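Local structure of hypothetical protein MTH938 (Methanothermobacter thermautotrophicus, 1IHN) at residues T32-K36 with E37-R41. The protein is of unknown function, a small archaeal protein of the DUF498 family with a tertiary fold that was described as novel. Residues are numbered along the deposited sequence; the frame is centred on the assembly and turned at random.
Sequences TPRRK and EISRR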
ATOM      1  N   THR A  32      -2.312  -9.203  -2.843  1.00 26.49           N
ATOM      2  CA  THR A  32      -3.492  -9.719  -2.165  1.00 26.26           C
ATOM      3  C   THR A  32      -4.401  -8.539  -1.847  1.00 27.32           C
ATOM      4  O   THR A  32      -3.951  -7.386  -1.789  1.00 24.13           O
ATOM      5  CB  THR A  32      -3.144 -10.455  -0.854  1.00 28.17           C
ATOM      6  OG1 THR A  32      -2.423  -9.579   0.018  1.00 27.97           O
ATOM      7  CG2 THR A  32      -2.308 -11.691  -1.145  1.00 28.84           C
ATOM      8  N   PRO A  33      -5.700  -8.806  -1.659  1.00 25.85           N
ATOM      9  CA  PRO A  33      -6.657  -7.743  -1.350  1.00 29.49           C
ATOM     10  C   PRO A  33      -6.359  -7.132   0.012  1.00 28.34           C
ATOM     11  O   PRO A  33      -5.979  -7.841   0.946  1.00 25.28           O
ATOM     12  CB  PRO A  33      -8.005  -8.474  -1.351  1.00 31.30           C
ATOM     13  CG  PRO A  33      -7.763  -9.665  -2.237  1.00 35.58           C
ATOM     14  CD  PRO A  33      -6.385 -10.100  -1.806  1.00 29.91           C
ATOM     15  N   ARG A  34      -6.530  -5.822   0.126  1.00 23.93           N
ATOM     16  CA  ARG A  34      -6.306  -5.163   1.400  1.00 26.64           C
ATOM     17  C   ARG A  34      -7.369  -5.681   2.372  1.00 27.57           C
ATOM     18  O   ARG A  34      -8.527  -5.846   2.001  1.00 25.93           O
ATOM     19  CB  ARG A  34      -6.434  -3.647   1.247  1.00 26.01           C
ATOM     20  CG  ARG A  34      -6.295  -2.907   2.556  1.00 31.31           C
ATOM     21  CD  ARG A  34      -6.608  -1.428   2.428  1.00 21.05           C
ATOM     22  NE  ARG A  34      -6.846  -0.872   3.752  1.00 24.20           N
ATOM     23  CZ  ARG A  34      -7.585   0.198   4.008  1.00 26.33           C
ATOM     24  NH1 ARG A  34      -8.171   0.869   3.023  1.00 29.91           N
ATOM     25  NH2 ARG A  34      -7.788   0.557   5.268  1.00 21.94           N
ATOM     26  N   ARG A  35      -6.975  -5.943   3.612  1.00 30.44           N
ATOM     27  CA  ARG A  35      -7.917  -6.445   4.610  1.00 34.35           C
ATOM     28  C   ARG A  35      -8.607  -5.303   5.351  1.00 29.91           C
ATOM     29  O   ARG A  35      -8.330  -5.050   6.526  1.00 30.33           O
ATOM     30  CB  ARG A  35      -7.189  -7.340   5.612  1.00 31.86           C
ATOM     31  CG  ARG A  35      -6.473  -8.503   4.973  1.00 43.87           C
ATOM     32  CD  ARG A  35      -5.855  -9.386   6.031  1.00 53.24           C
ATOM     33  NE  ARG A  35      -5.105 -10.493   5.453  1.00 58.61           N
ATOM     34  CZ  ARG A  35      -4.577 -11.482   6.167  1.00 65.40           C
ATOM     35  NH1 ARG A  35      -4.722 -11.498   7.487  1.00 58.09           N
ATOM     36  NH2 ARG A  35      -3.898 -12.449   5.563  1.00 69.20           N
ATOM     37  N   LYS A  36      -9.514  -4.621   4.662  1.00 31.43           N
ATOM     38  CA  LYS A  36     -10.235  -3.496   5.247  1.00 33.63           C
ATOM     39  C   LYS A  36     -11.018  -3.833   6.513  1.00 31.65           C
ATOM     40  O   LYS A  36     -11.241  -2.958   7.347  1.00 29.48           O
ATOM     41  CB  LYS A  36     -11.191  -2.892   4.216  1.00 29.60           C
ATOM     42  CG  LYS A  36     -10.513  -2.249   3.026  1.00 33.65           C
ATOM     43  CD  LYS A  36     -11.528  -1.503   2.172  1.00 37.64           C
ATOM     44  CE  LYS A  36     -10.858  -0.822   0.998  1.00 49.72           C
ATOM     45  NZ  LYS A  36     -10.127  -1.819   0.173  1.00 60.39           N
ATOM     46  N   GLU A  37     -11.433  -5.091   6.658  1.00 30.22           N
ATOM     47  CA  GLU A  37     -12.209  -5.517   7.827  1.00 30.16           C
ATOM     48  C   GLU A  37     -11.452  -5.303   9.130  1.00 28.01           C
ATOM     49  O   GLU A  37     -12.049  -4.994  10.162  1.00 29.01           O
ATOM     50  CB  GLU A  37     -12.590  -7.003   7.728  1.00 34.62           C
ATOM     51  CG  GLU A  37     -12.732  -7.542   6.317  1.00 48.29           C
ATOM     52  CD  GLU A  37     -11.387  -7.768   5.642  1.00 55.22           C
ATOM     53  OE1 GLU A  37     -10.561  -8.523   6.199  1.00 57.15           O
ATOM     54  OE2 GLU A  37     -11.159  -7.191   4.556  1.00 60.39           O
ATOM     55  N   ILE A  38     -10.137  -5.483   9.089  1.00 25.57           N
ATOM     56  CA  ILE A  38      -9.326  -5.300  10.281  1.00 27.03           C
ATOM     57  C   ILE A  38      -9.573  -3.917  10.875  1.00 26.14           C
ATOM     58  O   ILE A  38      -9.856  -3.780  12.062  1.00 27.55           O
ATOM     59  CB  ILE A  38      -7.828  -5.461   9.956  1.00 26.47           C
ATOM     60  CG1 ILE A  38      -7.554  -6.901   9.520  1.00 32.58           C
ATOM     61  CG2 ILE A  38      -6.982  -5.097  11.168  1.00 26.31           C
ATOM     62  CD1 ILE A  38      -6.096  -7.190   9.180  1.00 34.63           C
ATOM     63  N   SER A  39      -9.487  -2.897  10.033  1.00 23.59           N
ATOM     64  CA  SER A  39      -9.692  -1.531  10.473  1.00 29.15           C
ATOM     65  C   SER A  39     -11.156  -1.193  10.729  1.00 28.49           C
ATOM     66  O   SER A  39     -11.468  -0.417  11.627  1.00 25.69           O
ATOM     67  CB  SER A  39      -9.099  -0.569   9.443  1.00 24.21           C
ATOM     68  OG  SER A  39      -7.699  -0.765   9.360  1.00 31.29           O
ATOM     69  N   ARG A  40     -12.058  -1.768   9.942  1.00 27.12           N
ATOM     70  CA  ARG A  40     -13.473  -1.489  10.140  1.00 31.73           C
ATOM     71  C   ARG A  40     -13.915  -2.010  11.505  1.00 32.02           C
ATOM     72  O   ARG A  40     -14.721  -1.382  12.194  1.00 30.32           O
ATOM     73  CB  ARG A  40     -14.308  -2.147   9.050  1.00 34.43           C
ATOM     74  CG  ARG A  40     -15.787  -1.826   9.146  1.00 40.92           C
ATOM     75  CD  ARG A  40     -16.610  -2.913   8.486  1.00 47.73           C
ATOM     76  NE  ARG A  40     -16.429  -4.201   9.155  1.00 53.18           N
ATOM     77  CZ  ARG A  40     -16.148  -5.337   8.524  1.00 53.02           C
ATOM     78  NH1 ARG A  40     -16.013  -5.347   7.203  1.00 49.17           N
ATOM     79  NH2 ARG A  40     -16.012  -6.465   9.213  1.00 48.33           N
ATOM     80  N   ARG A  41     -13.376  -3.159  11.894  1.00 32.48           N
ATOM     81  CA  ARG A  41     -13.718  -3.761  13.176  1.00 32.67           C
ATOM     82  C   ARG A  41     -13.159  -2.969  14.343  1.00 32.96           C
ATOM     83  O   ARG A  41     -13.788  -2.874  15.394  1.00 31.00           O
ATOM     84  CB  ARG A  41     -13.190  -5.194  13.247  1.00 34.74           C
ATOM     85  CG  ARG A  41     -13.945  -6.161  12.371  1.00 35.54           C
ATOM     86  CD  ARG A  41     -13.200  -7.472  12.219  1.00 33.25           C
ATOM     87  NE  ARG A  41     -13.989  -8.441  11.466  1.00 40.99           N
ATOM     88  CZ  ARG A  41     -13.484  -9.532  10.903  1.00 38.78           C
ATOM     89  NH1 ARG A  41     -12.188  -9.791  11.009  1.00 36.14           N
ATOM     90  NH2 ARG A  41     -14.273 -10.360  10.236  1.00 46.09           N
TER
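Glu37 folds back over the backbone of Arg35 and Lys36, just before it in the chain. Its CG stands beside its own backbone N (chi1 -28°, away from a staggered value), and a second bend at chi2 of 75° turns the carboxylate back along the chain. OE1 then rests against CB of Arg35, at 3.6 Å, while OE2 comes within 3.1 Å of Lys36 N at an angle too poor for a hydrogen bond. The carboxylate thus lies against the backbone at Arg35 without a bond to that amide, and the Arg35 guanidinium extends away from it, NE staying 5.8 Å from OE1. Replacing Glu37 by alanine would probably uncover the backbone at Arg35 and remove a negative charge from beside Lys36 N. Ile38 meets Arg35 on another side: its CD1 lies 3.7 Å from Arg35 CB and also touches CD, the two side chains crossing at a slant. Ile38 N also donates to Arg35 O over 3.2 Å. Lys36 begins the regular pattern, its O accepting from Arg40 N at 3.0 Å. Its CB packs 3.3 Å from Glu37 N, while the rest of its side chain leads off from the helix, and CG lies over one face of the Arg34 guanidinium, toward its rim. Salt bridges to Asp22 and Glu53 anchor that guanidinium, and Ser39, beside its edge, is also hydrogen-bonded to Glu53. An inverse gamma turn centred on Arg35, closed by a weak bond from Lys36 N to Arg34 O, is followed directly by the first helical bonds; together they form a tight strand-to-helix connection, joining edge strand 31-33 of the mixed sheet to helix 36-43.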